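Local coordinates for protein transcription termination factor FttA (Methanosarcina mazei, PDB 2XR1) that probably terminates transcription by zinc-dependent cleavage of nascent RNA where it leaves RNA polymerase, then degrades the released transcript from its 5' end, at residues G34-L39 / R62-M67; V93-Y98 / I107-K112; V351-Y356 / V377-T382; Y446-I451 / P488-E493. All coordinates share one frame; numbering follows the deposited sequence.

Contact 1: residues G34-L39 / R62-M67; sequences GPQLVL and RTRIAM
In the first KH domain, KHa, the central strand 36-41 of a three-stranded sheet runs parallel to the last strand, 65-69, and this contact is where the two start to pair. Their axes diverge by 29°. L37 brackets I65, its N-H going to R64 O at 3.1 Å and its carbonyl taking the N-H of A66 at 3.0 Å, nearly along the C=O axis. One step on, L39 N reaches back to A66 O over 2.8 Å. T63 OG1 also donates to R64 O, from above the carbonyl plane, so that oxygen serves two donors just where the chain leaves the Schellman turn at R62.

L37, L39, I65 and M67 share one face. L37, with CG anti to the backbone N (chi1 179°), lies alongside I65, and its CD2 meets I65 CD1 at 3.8 Å. From the next rung L39 crosses the same isoleucine obliquely, setting CG 3.7 Å from I65 CG2. Helices 7-18 and 52-61 close over this face, through L13, I17, L57 and L61 among others.

On the face of V38 and A66, the extended Q36 carries its amide over to A66, with OE1 3.6 Å from CB. R64 bends at chi2 and chi3 so that NH2 comes obliquely to Q36 CG at 3.5 Å, while the guanidinium and amide planes are 34° apart.

A mixed sheet with helices packed on one face, its last strand parallel to the middle one, is the hallmark of a type II KH fold.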
# COMPACT_ATOMS: atom_id res chain seq x y z
N GLY B 34 22.02 -19.06 3.17
CA GLY B 34 21.06 -18.56 2.20
C GLY B 34 19.95 -19.59 2.04
O GLY B 34 19.54 -20.24 3.02
N PRO B 35 19.48 -19.77 0.79
CA PRO B 35 18.41 -20.70 0.52
C PRO B 35 18.71 -22.15 0.90
O PRO B 35 17.77 -22.88 1.12
CB PRO B 35 18.23 -20.57 -0.97
CG PRO B 35 18.69 -19.24 -1.27
CD PRO B 35 19.88 -19.06 -0.43
N GLN B 36 19.98 -22.54 1.01
CA GLN B 36 20.38 -23.95 1.11
C GLN B 36 20.60 -24.46 2.52
O GLN B 36 21.05 -23.74 3.40
CB GLN B 36 21.70 -24.18 0.36
CG GLN B 36 21.70 -23.86 -1.10
CD GLN B 36 22.98 -24.28 -1.77
OE1 GLN B 36 22.98 -25.14 -2.63
NE2 GLN B 36 24.08 -23.67 -1.37
N LEU B 37 20.35 -25.75 2.71
CA LEU B 37 20.85 -26.47 3.87
C LEU B 37 22.18 -26.99 3.45
O LEU B 37 22.28 -27.59 2.39
CB LEU B 37 19.94 -27.63 4.19
CG LEU B 37 20.38 -28.48 5.37
CD1 LEU B 37 20.67 -27.61 6.59
CD2 LEU B 37 19.31 -29.55 5.67
N VAL B 38 23.21 -26.74 4.25
CA VAL B 38 24.57 -27.10 3.87
C VAL B 38 25.16 -28.05 4.88
O VAL B 38 25.17 -27.74 6.05
CB VAL B 38 25.44 -25.88 3.77
CG1 VAL B 38 26.89 -26.29 3.70
CG2 VAL B 38 25.09 -25.11 2.52
N LEU B 39 25.66 -29.20 4.41
CA LEU B 39 26.39 -30.19 5.23
C LEU B 39 27.88 -29.98 5.08
O LEU B 39 28.41 -30.08 3.99
CB LEU B 39 26.09 -31.64 4.79
CG LEU B 39 24.64 -31.98 4.48
CD1 LEU B 39 24.51 -33.48 4.20
CD2 LEU B 39 23.78 -31.55 5.62
N ARG B 62 13.08 -33.38 2.08
CA ARG B 62 12.25 -32.51 1.25
C ARG B 62 12.82 -31.08 1.11
O ARG B 62 12.08 -30.10 1.29
CB ARG B 62 10.81 -32.46 1.79
N THR B 63 14.11 -30.97 0.81
CA THR B 63 14.73 -29.64 0.61
C THR B 63 16.02 -29.69 -0.21
O THR B 63 16.54 -30.77 -0.50
CB THR B 63 15.02 -28.92 1.98
OG1 THR B 63 16.01 -27.90 1.80
CG2 THR B 63 15.51 -29.90 3.04
N ARG B 64 16.49 -28.50 -0.59
CA ARG B 64 17.77 -28.35 -1.28
C ARG B 64 18.91 -28.42 -0.26
O ARG B 64 18.92 -27.69 0.74
CB ARG B 64 17.88 -27.01 -2.05
CG ARG B 64 16.84 -26.79 -3.19
CD ARG B 64 17.47 -26.32 -4.55
NE ARG B 64 18.73 -25.55 -4.46
CZ ARG B 64 18.84 -24.24 -4.22
NH1 ARG B 64 17.76 -23.47 -4.01
NH2 ARG B 64 20.04 -23.67 -4.18
N ILE B 65 19.87 -29.30 -0.55
CA ILE B 65 21.03 -29.56 0.30
C ILE B 65 22.29 -29.61 -0.54
O ILE B 65 22.30 -30.27 -1.56
CB ILE B 65 20.90 -30.90 1.04
CG1 ILE B 65 19.63 -30.92 1.88
CG2 ILE B 65 22.14 -31.13 1.92
CD1 ILE B 65 19.57 -32.05 2.88
N ALA B 66 23.32 -28.89 -0.12
CA ALA B 66 24.66 -29.01 -0.68
C ALA B 66 25.63 -29.51 0.42
O ALA B 66 25.48 -29.20 1.61
CB ALA B 66 25.14 -27.65 -1.23
N MET B 67 26.61 -30.31 0.03
CA MET B 67 27.67 -30.63 0.95
C MET B 67 28.83 -29.68 0.65
O MET B 67 28.93 -29.19 -0.45
CB MET B 67 28.04 -32.11 0.84
CG MET B 67 29.02 -32.42 -0.25
SD MET B 67 30.69 -32.00 0.22
CE MET B 67 31.55 -32.39 -1.30

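Contact 2: residues V93-Y98 / I107-K112; sequences VISSYY and IIEAEK
S95 and E109 make the closest polar grip between these strands. The backbone N of S95 donates to E109 O at 2.7 Å, coming in above the carbonyl plane. The S95 hydroxyl, with OG anti to its own backbone N (chi1 153°), donates to E109 OE1 at 3.1 Å, again from above the plane of the carboxylate. E109 gets there by keeping its chain extended beyond CG, which carries the carboxylate across both serines, S95 and S96. Further along, Y98 and I107 form a hydrogen-bonded pair: Y98 N meets I107 O on a lone pair at 3.1 Å, and I107 N returns to Y98 O at 3.2 Å in an almost straight bond.

Between these two bonded sites the antiparallel hairpin of the second KH domain, KHb, carries a beta bulge. The register slips by one residue between I94, opposite A110, and Y97, opposite I108, and E109 N reaches S96 O by a weak bond only. Because of the slip, I94 and Y97 put their side chains on the same face, and I94 CG2 sits 3.6 Å above the plane of the Y97 ring, offset toward its rim. I108 fills in beside them, its CG2 3.7 Å from I94 CG1 and its CG1 4.1 Å from Y97 CD2. On its other edge strand 105-110 pairs in parallel with strand 134-139, which bonds I108 and A110, and T140 touches both S95 and E109.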
# COMPACT_ATOMS: atom_id res chain seq x y z
N VAL B 93 45.72 -28.53 -21.26
CA VAL B 93 45.85 -27.10 -21.55
C VAL B 93 44.91 -26.26 -20.69
O VAL B 93 43.94 -25.69 -21.17
CB VAL B 93 45.64 -26.79 -23.08
CG1 VAL B 93 46.10 -25.37 -23.43
CG2 VAL B 93 46.39 -27.81 -23.95
N ILE B 94 45.23 -26.19 -19.40
CA ILE B 94 44.39 -25.44 -18.46
C ILE B 94 44.70 -23.94 -18.57
O ILE B 94 45.84 -23.51 -18.44
CB ILE B 94 44.58 -25.93 -16.99
CG1 ILE B 94 44.10 -27.38 -16.85
CG2 ILE B 94 43.85 -25.02 -16.00
CD1 ILE B 94 44.67 -28.10 -15.65
N SER B 95 43.67 -23.16 -18.84
CA SER B 95 43.80 -21.72 -18.91
C SER B 95 43.87 -21.16 -17.48
O SER B 95 44.90 -20.61 -17.11
CB SER B 95 42.63 -21.12 -19.72
OG SER B 95 42.30 -19.78 -19.35
N SER B 96 42.80 -21.34 -16.69
CA SER B 96 42.67 -20.71 -15.37
C SER B 96 42.23 -21.67 -14.26
O SER B 96 42.04 -22.87 -14.50
CB SER B 96 41.67 -19.57 -15.45
OG SER B 96 40.37 -20.06 -15.16
N TYR B 97 42.11 -21.14 -13.03
CA TYR B 97 41.47 -21.83 -11.89
C TYR B 97 40.70 -20.82 -11.04
O TYR B 97 41.15 -19.69 -10.91
CB TYR B 97 42.49 -22.49 -10.97
CG TYR B 97 43.48 -23.44 -11.62
CD1 TYR B 97 44.61 -22.97 -12.26
CD2 TYR B 97 43.31 -24.82 -11.54
CE1 TYR B 97 45.53 -23.83 -12.83
CE2 TYR B 97 44.22 -25.69 -12.11
CZ TYR B 97 45.34 -25.19 -12.75
OH TYR B 97 46.24 -26.05 -13.32
N TYR B 98 39.58 -21.22 -10.44
CA TYR B 98 38.88 -20.36 -9.48
C TYR B 98 38.26 -21.16 -8.34
O TYR B 98 37.32 -21.93 -8.54
CB TYR B 98 37.78 -19.56 -10.14
CG TYR B 98 36.78 -18.92 -9.17
CD1 TYR B 98 37.22 -18.02 -8.18
CD2 TYR B 98 35.42 -19.20 -9.24
CE1 TYR B 98 36.32 -17.43 -7.29
CE2 TYR B 98 34.50 -18.62 -8.37
CZ TYR B 98 34.95 -17.73 -7.40
OH TYR B 98 34.01 -17.16 -6.54
N ILE B 107 36.96 -24.52 -10.30
CA ILE B 107 36.65 -24.41 -11.71
C ILE B 107 37.96 -24.49 -12.47
O ILE B 107 38.86 -23.74 -12.18
CB ILE B 107 36.00 -23.08 -12.04
CG1 ILE B 107 34.72 -22.86 -11.23
CG2 ILE B 107 35.65 -23.03 -13.53
CD1 ILE B 107 33.62 -23.74 -11.64
N ILE B 108 38.04 -25.39 -13.43
CA ILE B 108 39.20 -25.54 -14.28
C ILE B 108 38.78 -25.18 -15.70
O ILE B 108 37.80 -25.70 -16.20
CB ILE B 108 39.71 -26.99 -14.29
CG1 ILE B 108 40.36 -27.31 -12.94
CG2 ILE B 108 40.63 -27.23 -15.45
CD1 ILE B 108 40.83 -28.74 -12.83
N GLU B 109 39.53 -24.28 -16.34
CA GLU B 109 39.25 -23.92 -17.71
C GLU B 109 40.20 -24.67 -18.59
O GLU B 109 41.38 -24.54 -18.43
CB GLU B 109 39.42 -22.42 -17.93
CG GLU B 109 38.25 -21.59 -17.43
CD GLU B 109 38.43 -20.10 -17.69
OE1 GLU B 109 39.30 -19.72 -18.51
OE2 GLU B 109 37.70 -19.30 -17.05
N ALA B 110 39.68 -25.45 -19.53
CA ALA B 110 40.51 -26.24 -20.42
C ALA B 110 40.05 -26.11 -21.86
O ALA B 110 38.86 -26.05 -22.13
CB ALA B 110 40.47 -27.69 -20.01
N GLU B 111 41.01 -26.07 -22.78
CA GLU B 111 40.71 -26.08 -24.21
C GLU B 111 40.07 -27.43 -24.63
O GLU B 111 39.14 -27.46 -25.44
CB GLU B 111 42.00 -25.79 -25.02
CG GLU B 111 41.79 -25.08 -26.36
CD GLU B 111 43.03 -24.30 -26.84
OE1 GLU B 111 43.27 -23.17 -26.33
OE2 GLU B 111 43.75 -24.79 -27.74
N LYS B 112 40.57 -28.52 -24.06
CA LYS B 112 39.99 -29.85 -24.26
C LYS B 112 39.49 -30.42 -22.92
O LYS B 112 40.23 -31.12 -22.22
CB LYS B 112 41.03 -30.79 -24.87

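Contact 3: residues V351-Y356 / V377-T382; sequences VFTGDY and VISEAT. With ZN (zinc ion), chain E; ZN (zinc ion), chain F.
D355 OD2 bridges two zinc ions, 2.3 Å from the ion of chain E and 2.1 Å from that of chain F. H245, H247, H332, D249, H250 and H607 complete the two sites.

Directly behind D355 sits E380, its carboxylate held at both oxygens. OE2 uses its anti lone pair to take Y356 N at 2.9 Å and also bonds H583 ND1. OE1 takes T382 N at 3.1 Å and the T382 hydroxyl at 2.6 Å. That same hydroxyl is bonded to ND1 of the zinc ligand H607, so E380 steadies one ligand through T382 and the loop next to D355 through Y356. With the two acids so close, the metals and H583 probably help keep both ionised.

T353 OG1 ties the loop to the strand, accepting E380 N at 3.2 Å while donating to G354 O on a lone pair. At the edge of its ring, Y356 OH donates to S379 OG at 3.0 Å, and S379 OG in turn donates a hydrogen bond to E380 O.

Toward the sheet, parallel pairing of strands 348-352 and 376-380 takes over, with I378 N donating to V351 O nearly along the C=O axis. I378 CD1 lies over one face of the F352 ring, 3.9 Å from its centroid, a CH-pi contact.

A zinc-bridging aspartate backed by a glutamate at the end of the next strand is the pattern of the beta-CASP nucleases, where D355 would be motif 4 of the metallo-beta-lactamase fold and E380 probably motif A.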
# COMPACT_ATOMS: atom_id res chain seq x y z
N VAL B 351 3.37 -15.13 -11.28
CA VAL B 351 4.52 -14.96 -12.14
C VAL B 351 4.77 -13.52 -12.52
O VAL B 351 3.89 -12.81 -12.98
CB VAL B 351 4.34 -15.75 -13.42
CG1 VAL B 351 5.35 -15.33 -14.41
CG2 VAL B 351 4.45 -17.27 -13.13
N PHE B 352 5.98 -13.06 -12.28
CA PHE B 352 6.39 -11.77 -12.75
C PHE B 352 7.22 -12.06 -13.93
O PHE B 352 8.19 -12.76 -13.79
CB PHE B 352 7.28 -11.08 -11.72
CG PHE B 352 6.52 -10.45 -10.61
CD1 PHE B 352 6.01 -11.22 -9.58
CD2 PHE B 352 6.35 -9.06 -10.56
CE1 PHE B 352 5.30 -10.64 -8.52
CE2 PHE B 352 5.64 -8.48 -9.52
CZ PHE B 352 5.12 -9.27 -8.48
N THR B 353 6.91 -11.51 -15.09
CA THR B 353 7.62 -11.89 -16.31
C THR B 353 8.92 -11.17 -16.43
O THR B 353 9.83 -11.69 -17.06
CB THR B 353 6.82 -11.58 -17.61
OG1 THR B 353 6.58 -10.19 -17.67
CG2 THR B 353 5.47 -12.31 -17.65
N GLY B 354 9.05 -10.00 -15.83
CA GLY B 354 10.17 -9.10 -16.18
C GLY B 354 10.01 -8.78 -17.67
O GLY B 354 8.88 -8.86 -18.20
N ASP B 355 11.11 -8.42 -18.33
CA ASP B 355 11.13 -8.21 -19.76
C ASP B 355 11.33 -9.60 -20.40
O ASP B 355 12.10 -10.41 -19.88
CB ASP B 355 12.25 -7.24 -20.13
CG ASP B 355 12.03 -5.79 -19.59
OD1 ASP B 355 10.93 -5.58 -19.02
OD2 ASP B 355 12.95 -4.90 -19.75
N TYR B 356 10.61 -9.90 -21.48
CA TYR B 356 10.72 -11.18 -22.10
C TYR B 356 10.46 -11.15 -23.58
O TYR B 356 9.85 -10.21 -24.07
CB TYR B 356 9.74 -12.16 -21.49
CG TYR B 356 8.28 -11.87 -21.67
CD1 TYR B 356 7.58 -11.06 -20.76
CD2 TYR B 356 7.56 -12.48 -22.70
CE1 TYR B 356 6.22 -10.83 -20.92
CE2 TYR B 356 6.21 -12.29 -22.87
CZ TYR B 356 5.53 -11.45 -21.98
OH TYR B 356 4.19 -11.25 -22.13
N VAL B 377 -0.49 -13.50 -13.41
CA VAL B 377 0.68 -13.07 -14.19
C VAL B 377 0.77 -11.54 -14.22
O VAL B 377 -0.19 -10.84 -14.47
CB VAL B 377 0.54 -13.48 -15.67
CG1 VAL B 377 1.79 -13.00 -16.46
CG2 VAL B 377 0.29 -15.00 -15.83
N ILE B 378 1.95 -11.03 -13.93
CA ILE B 378 2.23 -9.62 -14.04
C ILE B 378 3.21 -9.55 -15.18
O ILE B 378 4.34 -10.04 -15.06
CB ILE B 378 2.85 -9.07 -12.74
CG1 ILE B 378 1.77 -9.00 -11.66
CG2 ILE B 378 3.47 -7.68 -12.99
CD1 ILE B 378 2.08 -9.63 -10.38
N SER B 379 2.76 -8.95 -16.30
CA SER B 379 3.49 -8.97 -17.56
C SER B 379 3.97 -7.61 -17.99
O SER B 379 3.30 -6.62 -17.76
CB SER B 379 2.59 -9.51 -18.66
OG SER B 379 3.26 -9.45 -19.91
N GLU B 380 5.10 -7.57 -18.68
CA GLU B 380 5.50 -6.34 -19.33
C GLU B 380 4.59 -6.08 -20.50
O GLU B 380 3.91 -6.99 -20.93
CB GLU B 380 6.93 -6.39 -19.88
CG GLU B 380 7.12 -7.39 -21.01
CD GLU B 380 8.07 -6.88 -22.05
OE1 GLU B 380 7.77 -5.79 -22.60
OE2 GLU B 380 9.09 -7.54 -22.30
N ALA B 381 4.61 -4.84 -21.01
CA ALA B 381 3.73 -4.39 -22.08
C ALA B 381 4.41 -3.40 -23.06
O ALA B 381 3.75 -2.55 -23.58
CB ALA B 381 2.44 -3.78 -21.48
N THR B 382 5.70 -3.54 -23.30
CA THR B 382 6.49 -2.51 -24.04
C THR B 382 5.98 -2.32 -25.43
O THR B 382 5.79 -1.20 -25.87
CB THR B 382 7.97 -2.86 -24.15
OG1 THR B 382 8.45 -3.25 -22.87
CG2 THR B 382 8.78 -1.66 -24.63
ZN ZN E . 15.23 -4.99 -20.19
ZN ZN F . 13.06 -2.95 -18.95

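Contact 4: residues Y446-I451 / P488-E493; sequences YLDGMI and PVDSHE
P488 enters beside L447 at the margin of the six-stranded parallel sheet of the beta-CASP domain, where strand 486-489 is the outermost strand and 445-448 its neighbour. The two belong to a beta-alpha-beta crossover whose helical connection starts straight after M450. In the parallel register L447 bonds the residues either side of P488, so the proline's missing N-H costs this pairing nothing: V489 N donates to L447 O at 3.0 Å, from above the carbonyl plane, and L447 is also bonded to K487.

The V489 side chain is wedged between its neighbours. CG1 lies 4.1 Å from Y446 CB, and CG2 comes 3.6 Å from D448 OD2, crossing the aspartate at about a right angle. D448 holds its CG anti to the backbone N (chi1 -160°); its OD2 forms a salt bridge with R495 NE and bonds Y522 OH, which probably keeps the acid charged although buried.

D490 follows with its carboxylate turned to the other segment. Its OD1 accepts M450 N at 3.1 Å, met from above the carboxylate plane, and takes a weak bond from G449 N at 2.8 Å. D490 thereby holds the turn that opens helix 451-460, where M450 is the N-cap and both G449 and M450 have positive phi. The carboxylates of D448 and D490, their planes 62° apart, slide past each other in opposite directions.

S491 is the N-cap of helix 492-500, its OG bonded to A494 N.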
# COMPACT_ATOMS: atom_id res chain seq x y z
N TYR B 446 33.18 -0.79 -34.92
CA TYR B 446 33.69 -0.33 -33.63
C TYR B 446 32.62 -0.53 -32.57
O TYR B 446 31.44 -0.44 -32.87
CB TYR B 446 34.11 1.14 -33.69
CG TYR B 446 35.19 1.40 -34.70
CD1 TYR B 446 36.52 1.18 -34.40
CD2 TYR B 446 34.89 1.87 -35.97
CE1 TYR B 446 37.54 1.43 -35.36
CE2 TYR B 446 35.89 2.11 -36.93
CZ TYR B 446 37.20 1.90 -36.61
OH TYR B 446 38.18 2.13 -37.54
N LEU B 447 33.06 -0.84 -31.35
CA LEU B 447 32.21 -1.18 -30.22
C LEU B 447 32.63 -0.36 -29.00
O LEU B 447 33.73 -0.55 -28.50
CB LEU B 447 32.37 -2.65 -29.89
CG LEU B 447 32.12 -3.65 -31.01
CD1 LEU B 447 32.25 -5.05 -30.45
CD2 LEU B 447 30.74 -3.47 -31.65
N ASP B 448 31.79 0.56 -28.53
CA ASP B 448 32.24 1.51 -27.49
C ASP B 448 31.31 1.49 -26.28
O ASP B 448 30.15 1.15 -26.38
CB ASP B 448 32.35 2.92 -28.08
CG ASP B 448 33.23 3.86 -27.25
OD1 ASP B 448 33.67 3.49 -26.13
OD2 ASP B 448 33.47 5.00 -27.71
N GLY B 449 31.85 1.79 -25.11
CA GLY B 449 31.06 1.86 -23.88
C GLY B 449 30.60 0.56 -23.20
O GLY B 449 29.43 0.45 -22.80
N MET B 450 31.53 -0.38 -23.03
CA MET B 450 31.30 -1.65 -22.30
C MET B 450 30.59 -2.77 -23.07
O MET B 450 30.37 -3.86 -22.52
CB MET B 450 30.61 -1.45 -20.94
CG MET B 450 31.19 -0.38 -20.03
SD MET B 450 32.85 -0.69 -19.51
CE MET B 450 32.56 -1.05 -17.76
N ILE B 451 30.30 -2.55 -24.34
CA ILE B 451 29.69 -3.58 -25.16
C ILE B 451 30.54 -4.82 -25.18
O ILE B 451 30.05 -5.93 -24.98
CB ILE B 451 29.45 -3.12 -26.59
CG1 ILE B 451 28.31 -2.11 -26.61
CG2 ILE B 451 29.11 -4.29 -27.48
CD1 ILE B 451 28.14 -1.49 -27.94
N PRO B 488 37.15 -3.15 -30.56
CA PRO B 488 36.66 -2.42 -29.39
C PRO B 488 37.39 -1.11 -29.16
O PRO B 488 38.50 -0.93 -29.61
CB PRO B 488 36.93 -3.39 -28.23
CG PRO B 488 37.47 -4.64 -28.85
CD PRO B 488 38.03 -4.25 -30.17
N VAL B 489 36.76 -0.23 -28.41
CA VAL B 489 37.33 1.07 -28.07
C VAL B 489 36.71 1.49 -26.77
O VAL B 489 35.48 1.57 -26.68
CB VAL B 489 36.97 2.15 -29.12
CG1 VAL B 489 35.83 1.70 -30.04
CG2 VAL B 489 36.60 3.46 -28.44
N ASP B 490 37.51 1.73 -25.75
CA ASP B 490 36.99 2.34 -24.51
C ASP B 490 37.97 3.41 -24.00
O ASP B 490 37.56 4.36 -23.30
CB ASP B 490 36.61 1.28 -23.47
CG ASP B 490 35.37 0.42 -23.89
OD1 ASP B 490 34.23 0.94 -23.95
OD2 ASP B 490 35.57 -0.80 -24.17
N SER B 491 39.25 3.30 -24.36
CA SER B 491 40.11 4.47 -24.42
C SER B 491 39.36 5.64 -25.09
O SER B 491 38.73 5.46 -26.14
CB SER B 491 41.36 4.19 -25.23
OG SER B 491 42.00 5.41 -25.59
N HIS B 492 39.43 6.81 -24.48
CA HIS B 492 39.03 8.06 -25.13
C HIS B 492 40.02 8.44 -26.25
O HIS B 492 39.63 8.98 -27.29
CB HIS B 492 38.93 9.19 -24.09
CG HIS B 492 39.10 10.56 -24.68
ND1 HIS B 492 40.31 11.23 -24.66
CD2 HIS B 492 38.23 11.37 -25.32
CE1 HIS B 492 40.16 12.41 -25.25
NE2 HIS B 492 38.91 12.52 -25.66
N GLU B 493 41.30 8.16 -26.04
CA GLU B 493 42.31 8.40 -27.07
C GLU B 493 41.98 7.63 -28.37
O GLU B 493 42.18 8.13 -29.47
CB GLU B 493 43.71 8.02 -26.59
CG GLU B 493 44.17 8.65 -25.25
CD GLU B 493 44.74 10.06 -25.39
OE1 GLU B 493 43.95 11.01 -25.63
OE2 GLU B 493 45.98 10.22 -25.25

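How the contacts relate
The four contacts follow one another along the chain; none nests in or crosses another. Contact 1 closes a 22-residue, mostly helical excursion and pairs two strands of KHa. Contact 2 closes the short hairpin of KHb, its centre 28 Å from that of contact 1. The chain then enters the metallo-beta-lactamase core, where contact 3 brings two parallel strand ends together across a 20-residue loop at the zinc centre. Contact 4, with 36 residues between its segments, lies in the beta-CASP domain, about 17 Å from contact 3 between nearest atoms. Contacts 1 and 4, on opposite sides of the chain's centre, are farthest apart, at 43 Å between centres.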